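Local structure of haloacid dehalogenase-like hydrolase (4JB3) at residues A[143-148]-A[153-158]. The protein removes phosphate from D-ribitol-5-phosphate and D-ribitol-1-phosphate, and can also dephosphorylate 5-amino-6-(5-phospho-D-ribitylamino)uracil. Residues are numbered along the deposited sequence; the frame is centred on the assembly and turned at random. Where two conformers were deposited one is given.
Sequences PEFSSE and NDYCDK
The rings of Phe145 and Tyr155 meet obliquely, at one corner each. Phe145 offers its edge: CE2 of Phe145 lies 4.2 Å from CE2 of Tyr155, and the tyrosine carbon sits near the plane of the phenylalanine ring. This is a glancing apolar touch and no stack. The ring of Trp139, on the preceding helix 134-140, also packs against Phe145, edge-to-face, and Leu152 touches Phe145 as well. Phe145 gets there with CG anti to the backbone N (chi1 179°), which sets the ring edge beside Tyr155.

The hydroxyl end of Tyr155 makes the polar half of the contact. One water is hydrogen-bonded to both segments, to OH of Tyr155 at 2.9 Å and to OG of Ser146 at 2.6 Å. On the 143-148 side, OG of Ser146 accepts a hydrogen bond from the backbone N of Glu148, with 3.0 Å between the two atoms. This closes an ST turn. The serine hydroxyl therefore serves both the local turn and the water bridge. CB of Glu148 comes to 4.4 Å from OH of Tyr155, while the carboxylate leads away. The phenol has a buried ring, and its hydroxyl is joined to the turn through the water.

Both segments belong to the long connection between helix 134-140 and strand 158-161, an edge strand of the parallel sheet of this HAD-family hydrolase. Here the connection comes back close to itself. Leu111, on helix 111-120, touches Ser146, and Leu114 and Leu118 of the same helix pack on Tyr155. At the start of strand 158-161 the backbones of Asp157 and Lys158 bond to Val126 and Leu128 of strand 125-130, Asp157 from just before the strand.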
loop_
_atom_site.group_PDB
_atom_site.type_symbol
_atom_site.label_atom_id
_atom_site.label_comp_id
_atom_site.label_asym_id
_atom_site.label_seq_id
_atom_site.Cartn_x
_atom_site.Cartn_y
_atom_site.Cartn_z
ATOM N N PRO A 143 -1.457 9.839 13.650
ATOM C CA PRO A 143 -1.489 11.234 13.197
ATOM C C PRO A 143 -0.183 11.684 12.540
ATOM O O PRO A 143 -0.169 12.745 11.923
ATOM C CB PRO A 143 -1.711 12.017 14.491
ATOM C CG PRO A 143 -2.415 11.063 15.394
ATOM C CD PRO A 143 -1.853 9.700 15.064
ATOM N N GLU A 144 0.884 10.899 12.653
ATOM C CA GLU A 144 2.155 11.264 12.021
ATOM C C GLU A 144 2.222 10.937 10.529
ATOM O O GLU A 144 3.231 11.201 9.883
ATOM C CB GLU A 144 3.327 10.602 12.739
ATOM C CG GLU A 144 3.450 10.991 14.195
ATOM C CD GLU A 144 4.670 10.379 14.843
ATOM O OE1 GLU A 144 4.822 9.141 14.772
ATOM O OE2 GLU A 144 5.482 11.138 15.411
ATOM N N PHE A 145 1.149 10.368 9.990
ATOM C CA PHE A 145 1.092 9.985 8.578
ATOM C C PHE A 145 1.439 11.163 7.666
ATOM O O PHE A 145 2.218 11.016 6.708
ATOM C CB PHE A 145 -0.307 9.443 8.276
ATOM C CG PHE A 145 -0.526 9.023 6.852
ATOM C CD1 PHE A 145 0.485 8.425 6.103
ATOM C CD2 PHE A 145 -1.780 9.179 6.270
ATOM C CE1 PHE A 145 0.243 8.029 4.784
ATOM C CE2 PHE A 145 -2.022 8.785 4.961
ATOM C CZ PHE A 145 -1.005 8.209 4.213
ATOM N N SER A 146 0.873 12.329 7.972
ATOM C CA SER A 146 1.106 13.532 7.171
ATOM C C SER A 146 0.886 14.791 7.985
ATOM O O SER A 146 0.433 14.729 9.124
ATOM C CB SER A 146 0.178 13.550 5.958
ATOM O OG SER A 146 -1.045 14.213 6.254
ATOM N N SER A 147 1.188 15.940 7.388
ATOM C CA SER A 147 1.007 17.219 8.065
ATOM C C SER A 147 -0.459 17.562 8.324
ATOM O O SER A 147 -0.752 18.468 9.107
ATOM C CB SER A 147 1.659 18.342 7.269
ATOM O OG SER A 147 1.098 18.430 5.971
ATOM N N GLU A 148 -1.375 16.856 7.664
ATOM C CA GLU A 148 -2.804 17.035 7.923
ATOM C C GLU A 148 -3.241 16.353 9.222
ATOM O O GLU A 148 -4.326 16.629 9.744
ATOM C CB GLU A 148 -3.638 16.533 6.735
ATOM C CG GLU A 148 -3.612 17.453 5.517
ATOM C CD GLU A 148 -4.212 18.820 5.804
ATOM O OE1 GLU A 148 -5.169 18.897 6.607
ATOM O OE2 GLU A 148 -3.720 19.821 5.240
ATOM N N ASN A 153 -6.297 5.396 8.333
ATOM C CA ASN A 153 -7.647 4.920 8.640
ATOM C C ASN A 153 -8.757 5.890 8.257
ATOM O O ASN A 153 -9.874 5.476 7.933
ATOM C CB ASN A 153 -7.755 4.608 10.131
ATOM C CG ASN A 153 -6.617 3.762 10.620
ATOM O OD1 ASN A 153 -5.513 4.264 10.844
ATOM N ND2 ASN A 153 -6.871 2.466 10.793
ATOM N N ASP A 154 -8.458 7.183 8.310
ATOM C CA ASP A 154 -9.458 8.211 8.028
ATOM C C ASP A 154 -9.816 8.273 6.550
ATOM O O ASP A 154 -10.816 8.888 6.173
ATOM C CB ASP A 154 -8.959 9.590 8.471
ATOM C CG ASP A 154 -9.073 9.816 9.964
ATOM O OD1 ASP A 154 -9.323 8.857 10.722
ATOM O OD2 ASP A 154 -8.903 10.979 10.384
ATOM N N TYR A 155 -9.005 7.631 5.716
ATOM C CA TYR A 155 -9.171 7.718 4.271
ATOM C C TYR A 155 -9.879 6.529 3.635
ATOM O O TYR A 155 -10.092 6.502 2.425
ATOM C CB TYR A 155 -7.812 7.942 3.603
ATOM C CG TYR A 155 -7.187 9.236 4.048
ATOM C CD1 TYR A 155 -7.448 10.414 3.373
ATOM C CD2 TYR A 155 -6.359 9.286 5.164
ATOM C CE1 TYR A 155 -6.892 11.608 3.790
ATOM C CE2 TYR A 155 -5.797 10.483 5.590
ATOM C CZ TYR A 155 -6.065 11.634 4.887
ATOM O OH TYR A 155 -5.519 12.826 5.288
ATOM N N CYS A 156 -10.196 5.529 4.461
ATOM C CA CYS A 156 -10.803 4.279 3.994
ATOM C C CYS A 156 -11.910 3.789 4.920
ATOM O O CYS A 156 -11.958 4.154 6.102
ATOM C CB CYS A 156 -9.752 3.171 3.890
ATOM S SG CYS A 156 -8.266 3.569 2.962
ATOM N N ASP A 157 -12.791 2.947 4.386
ATOM C CA ASP A 157 -13.770 2.279 5.214
ATOM C C ASP A 157 -13.140 1.143 6.006
ATOM O O ASP A 157 -13.491 0.921 7.176
ATOM C CB ASP A 157 -14.924 1.774 4.353
ATOM C CG ASP A 157 -15.748 2.913 3.777
ATOM O OD1 ASP A 157 -16.435 3.600 4.552
ATOM O OD2 ASP A 157 -15.694 3.136 2.552
ATOM N N LYS A 158 -12.202 0.437 5.382
ATOM C CA LYS A 158 -11.466 -0.638 6.049
ATOM C C LYS A 158 -10.117 -0.872 5.383
ATOM O O LYS A 158 -9.987 -0.711 4.163
ATOM C CB LYS A 158 -12.278 -1.943 6.052
ATOM C CG LYS A 158 -11.606 -3.086 6.815
ATOM C CD LYS A 158 -12.595 -4.172 7.197
ATOM C CE LYS A 158 -11.909 -5.310 7.948
ATOM N NZ LYS A 158 -12.916 -6.286 8.486
HETATM O O HOH W 1 -3.151 12.823 7.000
#